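Local coordinates for protein bifunctional endomannanase/endoglucanase (Caldanaerobius polysaccharolyticus, PDB 3W0K) that probably hydrolyses internal beta-linkages of mannan and glucan chains as a member of glycoside hydrolase family 5, at residues A119-S127 against K164-V172; L278-Y288 against L322-V330. All blocks are in the same frame, centred on the assembly; numbering follows the deposited sequence.

In the fold
Both contacts reach the same closed eight-stranded parallel beta/alpha barrel and are partly buried, with centres 28 Å apart and nearest atoms about 10 Å apart, so neither touches the other. They come in series along the chain. Contact 1 joins the loop that leads from helix 105-121 toward strand 130-133 to the loop that joins helix 148-165 to strand 170-174, the loops leading into the adjacent fourth and fifth strands. Contact 2 packs the end of helix 267-284 and the start of the eighth strand, 287-290, against C-terminal helix 319-327 and the chain end. The barrel sheet is their common element: one contact links successive helix-to-strand loops, the other sets the C-terminal helix against Tyr288 of the last strand.

Contact 1. Residues A119-S127 against K164-V172; sequences AKRYKGVSS and KIDPDREIV
Arg169 reaches the turn at Val125 with both terminal nitrogens, in a contact between two adjacent helix-to-strand loops of the beta/alpha barrel. NH1 and NH2 of Arg169 each donate to Val125 O at 2.9 Å, end-on and with that oxygen close to the guanidinium plane. The N-H...O angles of 139° and 142° show that neither bond is straight, as expected when two donors share one acceptor. The arginine chain starts away from the other loop, and its bends at chi2 and chi3 fold the guanidinium back to Val125. Ser127 OG is a second link: it donates to Asp168 O at 2.5 Å, in the carbonyl plane. The same Ser127 OG accepts from Glu170 N at 2.8 Å. At the helix ends, Ile165 CG2 lies 3.6 Å from Lys120 CG and also packs on Ala119 CB.

The next shell positions these groups. Val125 N bonds to Tyr122 O within a type II turn, and Asp166 OD1 accepts from Asp168 N in an Asx turn. Phe132 makes a cation-pi contact with Arg169, while Asp66 takes the Tyr122 hydroxyl. Asp166 OD2 pairs with Arg169 NH2 by charge alone, 3.4 Å apart, and receives two waters; one of these also donates to Ala119 O and accepts from Arg169 NH2, the other donates to Val125 O while accepting from Gly124 N.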
loop_
_atom_site.group_PDB
_atom_site.type_symbol
_atom_site.label_atom_id
_atom_site.label_comp_id
_atom_site.label_asym_id
_atom_site.label_seq_id
_atom_site.Cartn_x
_atom_site.Cartn_y
_atom_site.Cartn_z
ATOM N N ALA A 119 -16.262 -9.488 -3.444
ATOM C CA ALA A 119 -16.944 -9.005 -4.642
ATOM C C ALA A 119 -18.453 -9.152 -4.465
ATOM O O ALA A 119 -19.217 -8.235 -4.779
ATOM C CB ALA A 119 -16.474 -9.773 -5.871
ATOM N N LYS A 120 -18.879 -10.296 -3.935
ATOM C CA LYS A 120 -20.299 -10.541 -3.706
ATOM C C LYS A 120 -20.857 -9.667 -2.589
ATOM O O LYS A 120 -21.923 -9.066 -2.733
ATOM C CB LYS A 120 -20.552 -12.008 -3.358
ATOM C CG LYS A 120 -20.440 -12.956 -4.534
ATOM C CD LYS A 120 -20.927 -14.349 -4.159
ATOM C CE LYS A 120 -19.963 -15.056 -3.225
ATOM N NZ LYS A 120 -18.703 -15.420 -3.930
ATOM N N ARG A 121 -20.115 -9.572 -1.491
ATOM C CA ARG A 121 -20.554 -8.792 -0.342
ATOM C C ARG A 121 -20.772 -7.319 -0.666
ATOM O O ARG A 121 -21.749 -6.716 -0.221
ATOM C CB ARG A 121 -19.548 -8.919 0.806
ATOM C CG ARG A 121 -20.078 -8.414 2.138
ATOM C CD ARG A 121 -19.059 -8.597 3.242
ATOM N NE ARG A 121 -19.596 -8.195 4.540
ATOM C CZ ARG A 121 -20.212 -9.019 5.382
ATOM N NH1 ARG A 121 -20.375 -10.299 5.067
ATOM N NH2 ARG A 121 -20.650 -8.569 6.549
ATOM N N TYR A 122 -19.881 -6.754 -1.474
ATOM C CA TYR A 122 -19.971 -5.341 -1.806
ATOM C C TYR A 122 -20.480 -5.012 -3.202
ATOM O O TYR A 122 -20.357 -3.872 -3.654
ATOM C CB TYR A 122 -18.622 -4.667 -1.534
ATOM C CG TYR A 122 -18.156 -4.864 -0.109
ATOM C CD1 TYR A 122 -18.920 -4.394 0.962
ATOM C CD2 TYR A 122 -16.982 -5.567 0.175
ATOM C CE1 TYR A 122 -18.532 -4.624 2.277
ATOM C CE2 TYR A 122 -16.587 -5.803 1.487
ATOM C CZ TYR A 122 -17.367 -5.331 2.533
ATOM O OH TYR A 122 -16.997 -5.578 3.834
ATOM N N LYS A 123 -21.090 -5.986 -3.875
ATOM C CA LYS A 123 -21.625 -5.733 -5.212
ATOM C C LYS A 123 -22.648 -4.607 -5.121
ATOM O O LYS A 123 -23.551 -4.649 -4.284
ATOM C CB LYS A 123 -22.288 -6.983 -5.794
ATOM C CG LYS A 123 -22.801 -6.763 -7.212
ATOM C CD LYS A 123 -23.453 -7.999 -7.780
ATOM C CE LYS A 123 -23.996 -7.717 -9.170
ATOM N NZ LYS A 123 -24.648 -8.916 -9.758
ATOM N N GLY A 124 -22.487 -3.594 -5.962
ATOM C CA GLY A 124 -23.408 -2.469 -5.934
ATOM C C GLY A 124 -22.747 -1.219 -5.391
ATOM O O GLY A 124 -23.179 -0.108 -5.700
ATOM N N VAL A 125 -21.724 -1.392 -4.555
ATOM C CA VAL A 125 -21.006 -0.244 -4.009
ATOM C C VAL A 125 -20.131 0.325 -5.123
ATOM O O VAL A 125 -19.326 -0.389 -5.728
ATOM C CB VAL A 125 -20.138 -0.623 -2.789
ATOM C CG1 VAL A 125 -19.344 0.587 -2.310
ATOM C CG2 VAL A 125 -21.022 -1.138 -1.657
ATOM N N SER A 126 -20.327 1.604 -5.414
ATOM C CA SER A 126 -19.589 2.285 -6.471
ATOM C C SER A 126 -18.081 2.265 -6.267
ATOM O O SER A 126 -17.597 2.331 -5.136
ATOM C CB SER A 126 -20.054 3.738 -6.582
ATOM O OG SER A 126 -19.280 4.444 -7.535
ATOM N N SER A 127 -17.345 2.188 -7.372
ATOM C CA SER A 127 -15.889 2.196 -7.316
ATOM C C SER A 127 -15.381 3.562 -6.875
ATOM O O SER A 127 -14.203 3.730 -6.572
ATOM C CB SER A 127 -15.288 1.797 -8.659
ATOM O OG SER A 127 -15.488 0.414 -8.872
ATOM N N LYS A 164 -16.756 -11.278 -12.904
ATOM C CA LYS A 164 -17.903 -12.119 -13.236
ATOM C C LYS A 164 -19.036 -11.807 -12.256
ATOM O O LYS A 164 -20.215 -11.824 -12.621
ATOM C CB LYS A 164 -17.526 -13.600 -13.160
ATOM C CG LYS A 164 -18.661 -14.543 -13.524
ATOM C CD LYS A 164 -18.193 -15.986 -13.575
ATOM C CE LYS A 164 -19.352 -16.925 -13.880
ATOM N NZ LYS A 164 -20.399 -16.875 -12.819
ATOM N N ILE A 165 -18.662 -11.498 -11.017
ATOM C CA ILE A 165 -19.618 -11.168 -9.963
ATOM C C ILE A 165 -19.994 -9.686 -10.013
ATOM O O ILE A 165 -21.178 -9.336 -9.994
ATOM C CB ILE A 165 -19.042 -11.518 -8.570
ATOM C CG1 ILE A 165 -18.857 -13.033 -8.456
ATOM C CG2 ILE A 165 -19.949 -10.984 -7.461
ATOM C CD1 ILE A 165 -17.989 -13.463 -7.292
ATOM N N ASP A 166 -18.984 -8.825 -10.085
ATOM C CA ASP A 166 -19.201 -7.383 -10.145
ATOM C C ASP A 166 -18.267 -6.748 -11.174
ATOM O O ASP A 166 -17.132 -6.381 -10.860
ATOM C CB ASP A 166 -18.988 -6.751 -8.762
ATOM C CG ASP A 166 -19.312 -5.260 -8.739
ATOM O OD1 ASP A 166 -19.717 -4.700 -9.781
ATOM O OD2 ASP A 166 -19.160 -4.640 -7.668
ATOM N N PRO A 167 -18.759 -6.559 -12.410
ATOM C CA PRO A 167 -17.989 -5.966 -13.508
ATOM C C PRO A 167 -17.574 -4.517 -13.264
ATOM O O PRO A 167 -16.669 -4.008 -13.926
ATOM C CB PRO A 167 -18.962 -6.038 -14.690
ATOM C CG PRO A 167 -19.909 -7.126 -14.322
ATOM C CD PRO A 167 -20.114 -6.922 -12.858
ATOM N N ASP A 168 -18.240 -3.862 -12.316
ATOM C CA ASP A 168 -17.969 -2.461 -12.005
ATOM C C ASP A 168 -16.949 -2.218 -10.896
ATOM O O ASP A 168 -16.634 -1.067 -10.594
ATOM C CB ASP A 168 -19.274 -1.742 -11.646
ATOM C CG ASP A 168 -20.308 -1.806 -12.761
ATOM O OD1 ASP A 168 -19.934 -1.618 -13.937
ATOM O OD2 ASP A 168 -21.496 -2.039 -12.457
ATOM N N ARG A 169 -16.435 -3.288 -10.294
ATOM C CA ARG A 169 -15.463 -3.158 -9.208
ATOM C C ARG A 169 -14.053 -2.794 -9.663
ATOM O O ARG A 169 -13.417 -3.546 -10.411
ATOM C CB ARG A 169 -15.409 -4.446 -8.383
ATOM C CG ARG A 169 -14.353 -4.434 -7.269
ATOM C CD ARG A 169 -14.632 -3.368 -6.210
ATOM N NE ARG A 169 -15.954 -3.541 -5.610
ATOM C CZ ARG A 169 -16.856 -2.572 -5.488
ATOM N NH1 ARG A 169 -16.581 -1.342 -5.909
ATOM N NH2 ARG A 169 -18.063 -2.853 -5.008
ATOM N N GLU A 170 -13.563 -1.652 -9.182
ATOM C CA GLU A 170 -12.220 -1.191 -9.511
ATOM C C GLU A 170 -11.216 -2.086 -8.798
ATOM O O GLU A 170 -11.359 -2.384 -7.609
ATOM C CB GLU A 170 -12.031 0.268 -9.089
ATOM C CG GLU A 170 -10.659 0.846 -9.418
ATOM C CD GLU A 170 -10.571 2.324 -9.094
ATOM O OE1 GLU A 170 -9.816 2.691 -8.172
ATOM O OE2 GLU A 170 -11.270 3.120 -9.757
ATOM N N ILE A 171 -10.213 -2.524 -9.545
ATOM C CA ILE A 171 -9.183 -3.414 -9.033
ATOM C C ILE A 171 -7.810 -2.769 -9.142
ATOM O O ILE A 171 -7.519 -2.053 -10.099
ATOM C CB ILE A 171 -9.214 -4.763 -9.797
ATOM C CG1 ILE A 171 -10.541 -5.477 -9.517
ATOM C CG2 ILE A 171 -8.045 -5.649 -9.384
ATOM C CD1 ILE A 171 -10.833 -6.636 -10.449
ATOM N N VAL A 172 -6.991 -3.005 -8.121
ATOM C CA VAL A 172 -5.639 -2.473 -8.042
ATOM C C VAL A 172 -4.677 -3.642 -7.863
ATOM O O VAL A 172 -4.988 -4.605 -7.159
ATOM C CB VAL A 172 -5.483 -1.534 -6.813
ATOM C CG1 VAL A 172 -4.085 -0.927 -6.775
ATOM C CG2 VAL A 172 -6.547 -0.446 -6.832
HETATM O O HOH W 1 -17.974 -5.753 -5.431
HETATM O O HOH W 2 -23.466 -11.247 -9.144
HETATM O O HOH W 3 -20.454 -2.196 -7.678
HETATM O O HOH W 4 -12.331 5.123 -7.947
HETATM O O HOH W 5 -18.362 1.533 -9.975
#

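Contact 2. Residues L278-Y288 against L322-V330; sequences LSLYKEFEWGY and LDLLVENRV
Tyr288, at the start of the last strand of the beta/alpha barrel, meets the C-terminal helix, whose short segment 322-327 runs nearly parallel to segment 278-284, with 15° between their N-to-C directions. Among the hydrogen bonds, Tyr288 OH donates to Leu325 O at 2.7 Å, and this oxygen lies at the ring edge, near its plane. With CG between the backbone N and the carbonyl carbon (chi1 44°), this rotamer places the hydroxyl at Leu325 O. A phenylalanine in its place would probably leave Leu325 O without this donor and remove the polar link between strand and helix. Asn328 ND2 turns back onto its own helix, donating to Leu324 O at 2.9 Å, almost in the amide plane; the same carbonyl takes Asn328 N, and the amide is thus held beside Leu278 CB.

A salt bridge joins the two helix ends. The extended chain of Lys282 crosses the Asn328 side chain at about a right angle, and its NZ makes a salt bridge to Glu327 OE2 at 3.1 Å, its hydrogen bond weak, and a second weak bond to Glu327 O.

Apolar packing fills in around these bonds. Leu278 CD1 abuts Leu324 CB at 3.8 Å, while its CD2 stands over one face of the Tyr288 ring, offset toward the rim. Helix 267-284 ends in a Schellman motif with Glu285 as C-prime residue, and against it packs the terminal residue Val330, whose N bonds to Tyr4 OH. Val330 CG1 lies 3.7 Å from Lys282 CG. Its other methyl, Val330 CG2, is 4.0 Å from Glu285 CA.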
loop_
_atom_site.group_PDB
_atom_site.type_symbol
_atom_site.label_atom_id
_atom_site.label_comp_id
_atom_site.label_asym_id
_atom_site.label_seq_id
_atom_site.Cartn_x
_atom_site.Cartn_y
_atom_site.Cartn_z
ATOM N N LEU A 278 7.646 13.763 -3.761
ATOM C CA LEU A 278 6.359 14.442 -3.879
ATOM C C LEU A 278 6.301 15.375 -5.090
ATOM O O LEU A 278 5.278 15.433 -5.773
ATOM C CB LEU A 278 6.014 15.184 -2.584
ATOM C CG LEU A 278 5.617 14.272 -1.418
ATOM C CD1 LEU A 278 5.548 15.063 -0.124
ATOM C CD2 LEU A 278 4.281 13.601 -1.711
ATOM N N SER A 279 7.396 16.081 -5.375
ATOM C CA SER A 279 7.422 16.974 -6.538
ATOM C C SER A 279 7.301 16.139 -7.812
ATOM O O SER A 279 6.699 16.573 -8.792
ATOM C CB SER A 279 8.686 17.846 -6.563
ATOM O OG SER A 279 9.865 17.077 -6.695
ATOM N N LEU A 280 7.861 14.930 -7.789
ATOM C CA LEU A 280 7.762 14.031 -8.933
ATOM C C LEU A 280 6.321 13.558 -9.087
ATOM O O LEU A 280 5.801 13.496 -10.197
ATOM C CB LEU A 280 8.687 12.824 -8.769
ATOM C CG LEU A 280 10.157 13.052 -9.112
ATOM C CD1 LEU A 280 10.946 11.786 -8.859
ATOM C CD2 LEU A 280 10.278 13.471 -10.576
ATOM N N TYR A 281 5.672 13.228 -7.971
ATOM C CA TYR A 281 4.286 12.770 -8.021
ATOM C C TYR A 281 3.374 13.866 -8.572
ATOM O O TYR A 281 2.453 13.584 -9.336
ATOM C CB TYR A 281 3.800 12.324 -6.637
ATOM C CG TYR A 281 4.550 11.145 -6.055
ATOM C CD1 TYR A 281 5.328 10.307 -6.860
ATOM C CD2 TYR A 281 4.499 10.880 -4.689
ATOM C CE1 TYR A 281 6.039 9.236 -6.312
ATOM C CE2 TYR A 281 5.201 9.816 -4.132
ATOM C CZ TYR A 281 5.969 9.001 -4.946
ATOM O OH TYR A 281 6.674 7.967 -4.379
ATOM N N LYS A 282 3.657 15.117 -8.212
ATOM C CA LYS A 282 2.869 16.247 -8.693
ATOM C C LYS A 282 3.062 16.407 -10.200
ATOM O O LYS A 282 2.094 16.584 -10.943
ATOM C CB LYS A 282 3.280 17.538 -7.981
ATOM C CG LYS A 282 2.384 18.721 -8.320
ATOM C CD LYS A 282 2.797 19.972 -7.576
ATOM C CE LYS A 282 1.811 21.100 -7.826
ATOM N NZ LYS A 282 2.193 22.338 -7.094
ATOM N N GLU A 283 4.312 16.309 -10.642
ATOM C CA GLU A 283 4.644 16.429 -12.061
ATOM C C GLU A 283 3.994 15.314 -12.879
ATOM O O GLU A 283 3.461 15.555 -13.966
ATOM C CB GLU A 283 6.163 16.382 -12.250
ATOM C CG GLU A 283 6.612 16.481 -13.704
ATOM C CD GLU A 283 8.112 16.343 -13.873
ATOM O OE1 GLU A 283 8.863 16.817 -12.996
ATOM O OE2 GLU A 283 8.540 15.762 -14.891
ATOM N N PHE A 284 4.027 14.099 -12.335
ATOM C CA PHE A 284 3.456 12.924 -12.991
ATOM C C PHE A 284 1.939 12.876 -12.848
ATOM O O PHE A 284 1.269 12.111 -13.547
ATOM C CB PHE A 284 4.026 11.636 -12.382
ATOM C CG PHE A 284 5.517 11.472 -12.533
ATOM C CD1 PHE A 284 6.248 12.245 -13.433
ATOM C CD2 PHE A 284 6.189 10.518 -11.775
ATOM C CE1 PHE A 284 7.623 12.067 -13.574
ATOM C CE2 PHE A 284 7.561 10.332 -11.908
ATOM C CZ PHE A 284 8.280 11.109 -12.811
ATOM N N GLU A 285 1.411 13.690 -11.933
ATOM C CA GLU A 285 -0.018 13.747 -11.633
ATOM C C GLU A 285 -0.472 12.419 -11.023
ATOM O O GLU A 285 -1.504 11.858 -11.395
ATOM C CB GLU A 285 -0.843 14.105 -12.874
ATOM C CG GLU A 285 -0.602 15.527 -13.370
ATOM C CD GLU A 285 -1.549 15.947 -14.482
ATOM O OE1 GLU A 285 -2.567 15.258 -14.712
ATOM O OE2 GLU A 285 -1.278 16.983 -15.128
ATOM N N TRP A 286 0.335 11.922 -10.091
ATOM C CA TRP A 286 0.054 10.671 -9.400
ATOM C C TRP A 286 -0.491 10.908 -8.005
ATOM O O TRP A 286 -0.024 11.794 -7.282
ATOM C CB TRP A 286 1.328 9.847 -9.226
ATOM C CG TRP A 286 1.900 9.230 -10.458
ATOM C CD1 TRP A 286 1.382 9.253 -11.719
ATOM C CD2 TRP A 286 3.113 8.474 -10.531
ATOM N NE1 TRP A 286 2.201 8.553 -12.577
ATOM C CE2 TRP A 286 3.271 8.066 -11.872
ATOM C CE3 TRP A 286 4.084 8.102 -9.590
ATOM C CZ2 TRP A 286 4.362 7.301 -12.298
ATOM C CZ3 TRP A 286 5.171 7.342 -10.013
ATOM C CH2 TRP A 286 5.299 6.950 -11.358
ATOM N N GLY A 287 -1.457 10.081 -7.620
ATOM C CA GLY A 287 -2.006 10.152 -6.282
ATOM C C GLY A 287 -1.046 9.362 -5.407
ATOM O O GLY A 287 -0.257 8.553 -5.911
ATOM N N TYR A 288 -1.112 9.573 -4.100
ATOM C CA TYR A 288 -0.216 8.878 -3.182
ATOM C C TYR A 288 -0.822 8.694 -1.800
ATOM O O TYR A 288 -1.637 9.501 -1.357
ATOM C CB TYR A 288 1.130 9.616 -3.089
ATOM C CG TYR A 288 1.019 11.122 -2.962
ATOM C CD1 TYR A 288 0.781 11.723 -1.729
ATOM C CD2 TYR A 288 1.173 11.942 -4.078
ATOM C CE1 TYR A 288 0.700 13.112 -1.607
ATOM C CE2 TYR A 288 1.096 13.333 -3.968
ATOM C CZ TYR A 288 0.861 13.906 -2.731
ATOM O OH TYR A 288 0.795 15.275 -2.616
ATOM N N LEU A 322 2.931 17.788 6.414
ATOM C CA LEU A 322 1.527 17.890 6.028
ATOM C C LEU A 322 1.385 18.875 4.864
ATOM O O LEU A 322 0.690 18.594 3.888
ATOM C CB LEU A 322 0.667 18.347 7.213
ATOM C CG LEU A 322 -0.807 18.641 6.905
ATOM C CD1 LEU A 322 -1.507 17.402 6.363
ATOM C CD2 LEU A 322 -1.502 19.143 8.157
ATOM N N ASP A 323 2.075 20.011 4.957
ATOM C CA ASP A 323 2.024 21.017 3.900
ATOM C C ASP A 323 2.549 20.466 2.580
ATOM O O ASP A 323 1.994 20.756 1.520
ATOM C CB ASP A 323 2.794 22.280 4.305
ATOM C CG ASP A 323 2.041 23.128 5.325
ATOM O OD1 ASP A 323 0.865 22.831 5.629
ATOM O OD2 ASP A 323 2.634 24.105 5.825
ATOM N N LEU A 324 3.608 19.661 2.647
ATOM C CA LEU A 324 4.175 19.049 1.447
ATOM C C LEU A 324 3.176 18.075 0.825
ATOM O O LEU A 324 3.042 18.008 -0.395
ATOM C CB LEU A 324 5.475 18.314 1.777
ATOM C CG LEU A 324 6.715 19.183 1.971
ATOM C CD1 LEU A 324 7.884 18.322 2.418
ATOM C CD2 LEU A 324 7.037 19.906 0.669
ATOM N N LEU A 325 2.469 17.330 1.670
ATOM C CA LEU A 325 1.477 16.373 1.186
ATOM C C LEU A 325 0.329 17.088 0.477
ATOM O O LEU A 325 -0.171 16.619 -0.542
ATOM C CB LEU A 325 0.931 15.532 2.342
ATOM C CG LEU A 325 1.927 14.582 3.013
ATOM C CD1 LEU A 325 1.272 13.924 4.216
ATOM C CD2 LEU A 325 2.404 13.526 2.026
ATOM N N VAL A 326 -0.064 18.241 1.007
ATOM C CA VAL A 326 -1.154 19.022 0.427
ATOM C C VAL A 326 -0.725 19.768 -0.838
ATOM O O VAL A 326 -1.440 19.766 -1.841
ATOM C CB VAL A 326 -1.718 20.034 1.460
ATOM C CG1 VAL A 326 -2.741 20.958 0.808
ATOM C CG2 VAL A 326 -2.349 19.290 2.623
ATOM N N GLU A 327 0.454 20.381 -0.787
ATOM C CA GLU A 327 0.990 21.156 -1.903
ATOM C C GLU A 327 1.211 20.361 -3.187
ATOM O O GLU A 327 1.084 20.902 -4.287
ATOM C CB GLU A 327 2.291 21.846 -1.468
ATOM C CG GLU A 327 3.107 22.510 -2.586
ATOM C CD GLU A 327 2.383 23.655 -3.290
ATOM O OE1 GLU A 327 1.490 24.289 -2.683
ATOM O OE2 GLU A 327 2.721 23.929 -4.463
ATOM N N ASN A 328 1.508 19.072 -3.054
ATOM C CA ASN A 328 1.764 18.254 -4.229
ATOM C C ASN A 328 0.585 17.492 -4.826
ATOM O O ASN A 328 0.762 16.610 -5.668
ATOM C CB ASN A 328 2.984 17.371 -3.990
ATOM C CG ASN A 328 4.262 18.181 -3.946
ATOM O OD1 ASN A 328 4.789 18.577 -4.986
ATOM N ND2 ASN A 328 4.727 18.499 -2.742
ATOM N N ARG A 329 -0.620 17.872 -4.415
ATOM C CA ARG A 329 -1.838 17.275 -4.948
ATOM C C ARG A 329 -2.193 18.063 -6.211
ATOM O O ARG A 329 -1.805 19.227 -6.348
ATOM C CB ARG A 329 -2.984 17.373 -3.930
ATOM C CG ARG A 329 -2.674 16.699 -2.599
ATOM C CD ARG A 329 -3.906 16.469 -1.726
ATOM N NE ARG A 329 -4.515 17.697 -1.224
ATOM C CZ ARG A 329 -5.025 17.834 -0.001
ATOM N NH1 ARG A 329 -4.993 16.826 0.862
ATOM N NH2 ARG A 329 -5.610 18.970 0.346
ATOM N N VAL A 330 -2.864 17.411 -7.158
ATOM C CA VAL A 330 -3.288 18.068 -8.396
ATOM C C VAL A 330 -4.791 17.874 -8.607
ATOM O O VAL A 330 -5.389 17.060 -7.869
ATOM C CB VAL A 330 -2.521 17.544 -9.646
ATOM C CG1 VAL A 330 -1.034 17.835 -9.519
ATOM C CG2 VAL A 330 -2.764 16.056 -9.849
ATOM O OXT VAL A 330 -5.360 18.549 -9.494
HETATM O O HOH W 6 -0.242 14.592 -7.452
#